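Local coordinates for Lin0431 protein (Listeria innocua, PDB 3LD7) that is of unknown function but belongs to the NusG domain II family, whose beta-rich fold it adopts in the part of the protein crystallised here, at residues E56-D61 and L80-F85; D6-I11 and P23-K28. One frame throughout, in Å; residues are numbered along the deposited sequence.

Contact 1: residues E56-D61 and L80-F85; sequences EDNSPD and LPHKVF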
ATOM      1  N   GLU A  56      -5.754  -3.903   6.942  1.00 17.33           N
ATOM      2  CA  GLU A  56      -6.981  -4.669   7.029  1.00 18.71           C
ATOM      3  C   GLU A  56      -7.791  -4.389   5.791  1.00 16.86           C
ATOM      4  O   GLU A  56      -7.737  -3.289   5.238  1.00 16.45           O
ATOM      5  CB  GLU A  56      -7.733  -4.237   8.293  1.00 23.32           C
ATOM      6  CG  GLU A  56      -9.135  -4.714   8.437  1.00 31.19           C
ATOM      7  CD  GLU A  56      -9.895  -3.846   9.435  1.00 36.14           C
ATOM      8  OE1 GLU A  56      -9.348  -3.552  10.515  1.00 38.69           O
ATOM      9  OE2 GLU A  56     -11.017  -3.423   9.120  1.00 38.20           O
ATOM     10  N   ASP A  57      -8.534  -5.390   5.331  1.00 15.91           N
ATOM     11  CA  ASP A  57      -9.455  -5.188   4.220  1.00 15.09           C
ATOM     12  C   ASP A  57     -10.508  -6.274   4.229  1.00 15.08           C
ATOM     13  O   ASP A  57     -10.378  -7.244   4.995  1.00 15.92           O
ATOM     14  CB  ASP A  57      -8.743  -5.039   2.846  1.00 15.54           C
ATOM     15  CG  ASP A  57      -8.118  -6.311   2.339  1.00 16.65           C
ATOM     16  OD1 ASP A  57      -8.745  -7.394   2.436  1.00 17.92           O
ATOM     17  OD2 ASP A  57      -7.011  -6.205   1.753  1.00 18.04           O
ATOM     18  N   ASN A  58     -11.573  -6.085   3.447  1.00 14.19           N
ATOM     19  CA  ASN A  58     -12.603  -7.112   3.329  1.00 13.53           C
ATOM     20  C   ASN A  58     -12.547  -7.888   2.020  1.00 13.86           C
ATOM     21  O   ASN A  58     -13.567  -8.413   1.528  1.00 15.05           O
ATOM     22  CB  ASN A  58     -13.999  -6.552   3.622  1.00 13.57           C
ATOM     23  CG  ASN A  58     -14.405  -5.449   2.678  1.00 14.24           C
ATOM     24  OD1 ASN A  58     -13.610  -4.975   1.870  1.00 14.76           O
ATOM     25  ND2 ASN A  58     -15.656  -5.019   2.794  1.00 14.86           N
ATOM     26  N   SER A  59     -11.353  -7.963   1.450  1.00 14.50           N
ATOM     27  CA  SER A  59     -11.183  -8.779   0.253  1.00 14.42           C
ATOM     28  C   SER A  59     -11.492 -10.238   0.567  1.00 16.61           C
ATOM     29  O   SER A  59     -11.289 -10.709   1.693  1.00 18.64           O
ATOM     30  CB  SER A  59      -9.762  -8.639  -0.320  1.00 16.81           C
ATOM     31  OG  SER A  59      -8.779  -9.270   0.503  1.00 16.84           O
ATOM     32  N   PRO A  60     -11.998 -10.959  -0.438  1.00 17.35           N
ATOM     33  CA  PRO A  60     -12.290 -12.374  -0.192  1.00 18.88           C
ATOM     34  C   PRO A  60     -11.035 -13.221   0.011  1.00 18.53           C
ATOM     35  O   PRO A  60     -11.127 -14.258   0.686  1.00 20.61           O
ATOM     36  CB  PRO A  60     -13.050 -12.798  -1.449  1.00 16.65           C
ATOM     37  CG  PRO A  60     -12.633 -11.796  -2.507  1.00 18.05           C
ATOM     38  CD  PRO A  60     -12.433 -10.504  -1.771  1.00 17.41           C
ATOM     39  N   ASP A  61      -9.900 -12.806  -0.557  1.00 16.87           N
ATOM     40  CA  ASP A  61      -8.714 -13.676  -0.601  1.00 16.99           C
ATOM     41  C   ASP A  61      -7.649 -13.307   0.432  1.00 17.25           C
ATOM     42  O   ASP A  61      -6.819 -14.143   0.806  1.00 19.90           O
ATOM     43  CB  ASP A  61      -8.100 -13.739  -2.018  1.00 18.53           C
ATOM     44  CG  ASP A  61      -7.703 -12.368  -2.571  1.00 22.77           C
ATOM     45  OD1 ASP A  61      -8.119 -11.349  -1.998  1.00 25.05           O
ATOM     46  OD2 ASP A  61      -6.999 -12.306  -3.616  1.00 23.58           O
ATOM     47  N   LEU A  80      -5.987  -8.008  -5.550  1.00 14.00           N
ATOM     48  CA  LEU A  80      -6.567  -8.119  -6.899  1.00 15.18           C
ATOM     49  C   LEU A  80      -8.087  -7.847  -6.967  1.00 15.14           C
ATOM     50  O   LEU A  80      -8.542  -7.074  -7.798  1.00 15.29           O
ATOM     51  CB  LEU A  80      -6.193  -9.460  -7.554  1.00 19.47           C
ATOM     52  CG  LEU A  80      -5.584  -9.277  -8.928  1.00 25.33           C
ATOM     53  CD1 LEU A  80      -5.111 -10.587  -9.461  1.00 23.72           C
ATOM     54  CD2 LEU A  80      -6.587  -8.634  -9.880  1.00 29.69           C
ATOM     55  N   PRO A  81      -8.865  -8.438  -6.060  1.00 13.88           N
ATOM     56  CA  PRO A  81     -10.319  -8.191  -6.116  1.00 14.21           C
ATOM     57  C   PRO A  81     -10.694  -6.725  -5.997  1.00 14.37           C
ATOM     58  O   PRO A  81     -11.710  -6.304  -6.569  1.00 17.02           O
ATOM     59  CB  PRO A  81     -10.864  -8.991  -4.915  1.00 16.15           C
ATOM     60  CG  PRO A  81      -9.843 -10.110  -4.757  1.00 15.55           C
ATOM     61  CD  PRO A  81      -8.510  -9.438  -5.045  1.00 14.47           C
ATOM     62  N   HIS A  82      -9.901  -5.953  -5.255  1.00 13.39           N
ATOM     63  CA  HIS A  82     -10.193  -4.520  -5.114  1.00 11.65           C
ATOM     64  C   HIS A  82      -9.379  -3.666  -6.067  1.00 12.13           C
ATOM     65  O   HIS A  82      -9.464  -2.426  -6.027  1.00 13.60           O
ATOM     66  CB  HIS A  82      -9.934  -4.081  -3.673  1.00 12.46           C
ATOM     67  CG  HIS A  82     -10.855  -4.729  -2.679  1.00 13.05           C
ATOM     68  ND1 HIS A  82     -10.799  -4.463  -1.327  1.00 12.52           N
ATOM     69  CD2 HIS A  82     -11.851  -5.641  -2.838  1.00 13.35           C
ATOM     70  CE1 HIS A  82     -11.731  -5.163  -0.699  1.00 13.40           C
ATOM     71  NE2 HIS A  82     -12.370  -5.905  -1.591  1.00 13.46           N
ATOM     72  N   LYS A  83      -8.544  -4.307  -6.880  1.00 12.49           N
ATOM     73  CA  LYS A  83      -7.726  -3.608  -7.894  1.00 12.55           C
ATOM     74  C   LYS A  83      -6.733  -2.632  -7.273  1.00 12.79           C
ATOM     75  O   LYS A  83      -6.371  -1.599  -7.874  1.00 14.27           O
ATOM     76  CB  LYS A  83      -8.603  -2.918  -8.948  1.00 14.52           C
ATOM     77  CG  LYS A  83      -9.642  -3.878  -9.574  1.00 16.00           C
ATOM     78  CD  LYS A  83     -10.388  -3.215 -10.715  1.00 19.44           C
ATOM     79  CE  LYS A  83     -11.456  -4.146 -11.265  1.00 23.12           C
ATOM     80  NZ  LYS A  83     -12.183  -3.575 -12.419  1.00 26.06           N
ATOM     81  N   VAL A  84      -6.271  -2.969  -6.080  1.00 12.23           N
ATOM     82  CA  VAL A  84      -5.338  -2.102  -5.373  1.00 14.23           C
ATOM     83  C   VAL A  84      -3.939  -2.637  -5.540  1.00 14.41           C
ATOM     84  O   VAL A  84      -3.703  -3.847  -5.407  1.00 15.20           O
ATOM     85  CB  VAL A  84      -5.713  -1.971  -3.872  1.00 13.82           C
ATOM     86  CG1 VAL A  84      -4.569  -1.304  -3.085  1.00 16.53           C
ATOM     87  CG2 VAL A  84      -7.009  -1.146  -3.733  1.00 15.04           C
ATOM     88  N   PHE A  85      -3.007  -1.745  -5.862  1.00 13.15           N
ATOM     89  CA  PHE A  85      -1.628  -2.160  -6.059  1.00 13.69           C
ATOM     90  C   PHE A  85      -0.707  -1.169  -5.360  1.00 13.74           C
ATOM     91  O   PHE A  85      -0.915   0.052  -5.451  1.00 15.96           O
ATOM     92  CB  PHE A  85      -1.339  -2.171  -7.558  1.00 15.93           C
ATOM     93  CG  PHE A  85       0.027  -2.671  -7.936  1.00 16.55           C
ATOM     94  CD1 PHE A  85       0.432  -3.966  -7.628  1.00 17.56           C
ATOM     95  CD2 PHE A  85       0.885  -1.864  -8.664  1.00 17.99           C
ATOM     96  CE1 PHE A  85       1.694  -4.439  -8.041  1.00 17.53           C
ATOM     97  CE2 PHE A  85       2.127  -2.315  -9.065  1.00 18.70           C
ATOM     98  CZ  PHE A  85       2.542  -3.593  -8.742  1.00 18.73           C
TER
HETATM   99  O   HOH W   1     -14.624  -7.375  -0.890  1.00 15.95           O
HETATM  100  O   HOH W   2      -5.139 -10.375  -4.257  1.00 20.60           O

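Contact 2: residues D6-I11 and P23-K28; sequences DEVVAI and PLTGHK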
ATOM      1  N   ASP A   6      19.319   3.360   0.172  1.00 49.39           N
ATOM      2  CA  ASP A   6      18.385   3.619  -0.911  1.00 45.09           C
ATOM      3  C   ASP A   6      17.328   4.641  -0.464  1.00 40.43           C
ATOM      4  O   ASP A   6      17.049   4.785   0.729  1.00 41.67           O
ATOM      5  CB  ASP A   6      17.728   2.293  -1.329  1.00 45.89           C
ATOM      6  CG  ASP A   6      17.092   2.348  -2.711  1.00 46.09           C
ATOM      7  OD1 ASP A   6      17.270   3.364  -3.422  1.00 46.13           O
ATOM      8  OD2 ASP A   6      16.412   1.361  -3.087  1.00 45.01           O
ATOM      9  N   GLU A   7      16.776   5.373  -1.422  1.00 35.33           N
ATOM     10  CA  GLU A   7      15.639   6.258  -1.168  1.00 32.73           C
ATOM     11  C   GLU A   7      14.472   5.749  -1.985  1.00 28.87           C
ATOM     12  O   GLU A   7      14.593   5.602  -3.202  1.00 29.82           O
ATOM     13  CB  GLU A   7      15.956   7.678  -1.608  1.00 37.67           C
ATOM     14  CG  GLU A   7      16.994   8.381  -0.756  1.00 43.89           C
ATOM     15  CD  GLU A   7      17.289   9.783  -1.262  1.00 49.17           C
ATOM     16  OE1 GLU A   7      17.574   9.936  -2.472  1.00 50.25           O
ATOM     17  OE2 GLU A   7      17.235  10.732  -0.449  1.00 51.78           O
ATOM     18  N   VAL A   8      13.340   5.493  -1.334  1.00 23.70           N
ATOM     19  CA  VAL A   8      12.213   4.860  -2.018  1.00 20.32           C
ATOM     20  C   VAL A   8      10.887   5.586  -1.843  1.00 20.35           C
ATOM     21  O   VAL A   8      10.682   6.329  -0.869  1.00 20.88           O
ATOM     22  CB  VAL A   8      12.047   3.375  -1.604  1.00 20.40           C
ATOM     23  CG1 VAL A   8      13.304   2.599  -1.984  1.00 21.69           C
ATOM     24  CG2 VAL A   8      11.761   3.250  -0.107  1.00 21.21           C
ATOM     25  N   VAL A   9       9.989   5.349  -2.798  1.00 20.10           N
ATOM     26  CA  VAL A   9       8.660   5.942  -2.792  1.00 20.63           C
ATOM     27  C   VAL A   9       7.666   4.821  -3.004  1.00 18.97           C
ATOM     28  O   VAL A   9       7.899   3.941  -3.833  1.00 20.89           O
ATOM     29  CB  VAL A   9       8.484   6.971  -3.933  1.00 19.96           C
ATOM     30  CG1 VAL A   9       7.124   7.595  -3.877  1.00 20.48           C
ATOM     31  CG2 VAL A   9       9.526   8.061  -3.840  1.00 23.90           C
ATOM     32  N   ALA A  10       6.569   4.839  -2.252  1.00 16.33           N
ATOM     33  CA  ALA A  10       5.512   3.872  -2.446  1.00 15.19           C
ATOM     34  C   ALA A  10       4.429   4.488  -3.318  1.00 15.64           C
ATOM     35  O   ALA A  10       3.899   5.561  -3.009  1.00 17.28           O
ATOM     36  CB  ALA A  10       4.935   3.456  -1.114  1.00 17.88           C
ATOM     37  N   ILE A  11       4.094   3.803  -4.409  1.00 14.81           N
ATOM     38  CA  ILE A  11       3.055   4.251  -5.321  1.00 16.48           C
ATOM     39  C   ILE A  11       1.837   3.376  -5.075  1.00 15.15           C
ATOM     40  O   ILE A  11       1.885   2.152  -5.237  1.00 15.57           O
ATOM     41  CB  ILE A  11       3.506   4.154  -6.807  1.00 16.96           C
ATOM     42  CG1 ILE A  11       4.907   4.748  -6.997  1.00 20.93           C
ATOM     43  CG2 ILE A  11       2.449   4.785  -7.745  1.00 17.64           C
ATOM     44  CD1 ILE A  11       4.963   6.191  -6.805  1.00 23.39           C
ATOM     45  N   PRO A  23       6.798   9.148  -0.354  1.00 17.36           N
ATOM     46  CA  PRO A  23       8.226   8.923  -0.100  1.00 17.72           C
ATOM     47  C   PRO A  23       8.385   8.344   1.301  1.00 17.65           C
ATOM     48  O   PRO A  23       7.894   8.946   2.263  1.00 20.72           O
ATOM     49  CB  PRO A  23       8.824  10.337  -0.183  1.00 18.84           C
ATOM     50  CG  PRO A  23       7.878  11.078  -1.030  1.00 20.51           C
ATOM     51  CD  PRO A  23       6.513  10.542  -0.703  1.00 18.18           C
ATOM     52  N   LEU A  24       9.022   7.178   1.411  1.00 17.73           N
ATOM     53  CA  LEU A  24       9.058   6.457   2.673  1.00 17.80           C
ATOM     54  C   LEU A  24      10.310   6.800   3.430  1.00 18.01           C
ATOM     55  O   LEU A  24      10.326   6.726   4.650  1.00 18.75           O
ATOM     56  CB  LEU A  24       9.036   4.939   2.463  1.00 18.27           C
ATOM     57  CG  LEU A  24       7.738   4.390   1.875  1.00 17.72           C
ATOM     58  CD1 LEU A  24       7.888   2.908   1.589  1.00 18.71           C
ATOM     59  CD2 LEU A  24       6.554   4.680   2.790  1.00 18.19           C
ATOM     60  N   THR A  25      11.358   7.166   2.702  1.00 19.39           N
ATOM     61  CA  THR A  25      12.644   7.342   3.338  1.00 21.87           C
ATOM     62  C   THR A  25      12.667   8.650   4.141  1.00 21.90           C
ATOM     63  O   THR A  25      12.518   9.745   3.591  1.00 22.98           O
ATOM     64  CB  THR A  25      13.777   7.263   2.305  1.00 22.31           C
ATOM     65  OG1 THR A  25      13.605   6.071   1.506  1.00 22.38           O
ATOM     66  CG2 THR A  25      15.113   7.224   3.012  1.00 24.58           C
ATOM     67  N   GLY A  26      12.844   8.517   5.451  1.00 19.96           N
ATOM     68  CA  GLY A  26      12.756   9.641   6.361  1.00 19.50           C
ATOM     69  C   GLY A  26      11.375   9.836   6.956  1.00 18.68           C
ATOM     70  O   GLY A  26      11.168  10.710   7.808  1.00 21.11           O
ATOM     71  N   HIS A  27      10.410   9.029   6.524  1.00 17.02           N
ATOM     72  CA  HIS A  27       9.087   9.127   7.117  1.00 16.50           C
ATOM     73  C   HIS A  27       9.055   8.575   8.538  1.00 16.74           C
ATOM     74  O   HIS A  27       9.591   7.501   8.812  1.00 17.65           O
ATOM     75  CB  HIS A  27       8.022   8.443   6.257  1.00 16.44           C
ATOM     76  CG  HIS A  27       6.673   8.459   6.893  1.00 16.35           C
ATOM     77  ND1 HIS A  27       5.839   9.559   6.882  1.00 20.39           N
ATOM     78  CD2 HIS A  27       6.065   7.535   7.667  1.00 14.04           C
ATOM     79  CE1 HIS A  27       4.744   9.280   7.571  1.00 16.70           C
ATOM     80  NE2 HIS A  27       4.857   8.053   8.049  1.00 20.06           N
ATOM     81  N   LYS A  28       8.477   9.344   9.465  1.00 15.59           N
ATOM     82  CA  LYS A  28       8.316   8.864  10.836  1.00 16.57           C
ATOM     83  C   LYS A  28       6.913   9.140  11.321  1.00 16.11           C
ATOM     84  O   LYS A  28       6.312  10.163  10.973  1.00 16.77           O
ATOM     85  CB  LYS A  28       9.322   9.553  11.760  1.00 17.43           C
ATOM     86  CG  LYS A  28      10.769   9.204  11.402  1.00 18.40           C
ATOM     87  CD  LYS A  28      11.762   9.705  12.437  1.00 21.05           C
ATOM     88  CE  LYS A  28      13.107   9.029  12.270  1.00 25.00           C
ATOM     89  NZ  LYS A  28      13.682   9.332  10.939  1.00 27.58           N
TER

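Contact 1: residues E56-D61 and L80-F85
His-82 and Pro-81, in the turn between strands 76-79 and 84-90, lie against Asn-58 to Asp-61, the loop that leaves strand 51-57. The histidine ring carries one half of the contact. The imidazole lies beneath Ser-59 CB, which sits over one of its faces in a CH-pi contact, 4.2 Å from the ring centroid and offset toward the rim. At the ring edge CE1 meets Asn-58 OD1 at 3.2 Å, amide and ring planes being 77° apart; that amide is itself held by Tyr-42 N and Ala-40 O. A water in the plane of the ring joins His-82 NE2 to Asn-58 O, 2.8 Å from each, and ND1 has a weak hydrogen bond with Asn-43.

The Ser-59 side is fixed by an Asx turn: Asp-57 OD1 accepts from Ser-59 N, which comes from above the carboxylate plane, and from Ser-59 OG at 2.7 Å on the syn side. Both donors approach from the same face.

Van der Waals packing around Pro-81 forms the other half. The rings of Pro-60 and Pro-81 slide past each other, CD of the first 3.8 Å from CB of the second, while the charged Asp-61 carboxylate packs tip to tip against the Pro-81 ring. A second water donates to Asp-61 OD2 and accepts from Leu-80 N.

With no direct polar bond between the two loops, the fit rests on complementary shape and on two bridging waters, one of which serves NE2 of the buried imidazole.

Contact 2: residues D6-I11 and P23-K28
Val-8 and Val-9 pair with Pro-23 to Thr-25 where the first beta hairpin of this NusG domain II fold, strands 8-14 and 17-23, reaches its open end. The contact is antiparallel sheet pairing that passes into a loop: Val-9 and Pro-23 form a non-hydrogen-bonded pair, their CA atoms 4.0 Å apart, and a type II turn from Leu-24 to His-27 then carries the chain away toward strand 30-36. Gly-26 takes the backbone angles of this turn (phi 93°), at which a side chain would be jammed against the preceding carbonyl oxygen; Gly-26 N is hydrogen-bonded to Glu-50 OE2.

Just past the bridge, Leu-24 N donates to Val-8 O at 2.9 Å, with an N-H...O angle of 167°. Beyond it the pairing is continued by a side chain instead of the backbone.

Apolar groups line both faces. Val-9 and Pro-23 share one, where CG1 of the valine lies 3.9 Å from the proline N and CG2 borders CA and, more loosely, CB of the same ring. Val-8, Ala-10 and Leu-24 meet away from that pair. Leu-24 CD1 lies 4.0 Å from Ala-10 CB, while Leu-24 CB packs against Val-8 CG2. Val-8 and Leu-24 both touch Ile-88 of strand 84-90, and Leu-24 also reaches Val-47 of the three-stranded sheet, so the buried Leu-24 side chain lies between the two sheets.

Where the backbone ladder ends, the side chain of Thr-25 crosses that of Val-8 at about a right angle, and its OG1, anti to the carbonyl carbon, accepts from Val-8 N at 2.9 Å, the N-H...O angle being 165°.

In the fold
Contacts 1 and 2 lie on opposite sides of the chain's centre, their centres about 23 Å apart, and do not touch, although their nearest atoms come within about 4 Å. They share the four-stranded sheet, in which strand 84-90, entered from contact 1, runs beside strand 8-14 of contact 2. Each also reaches the three-stranded sheet: contact 1 through the loop leaving strand 51-57, contact 2 through the loop that leads into strand 30-36. Along the chain they follow in series, the pairing of 6-11 with 23-28 closing before 56-61 begins. Contact 1 joins the two sheets by loop packing and water, whereas contact 2 extends the pairing inside one sheet and meets the other through Leu-24.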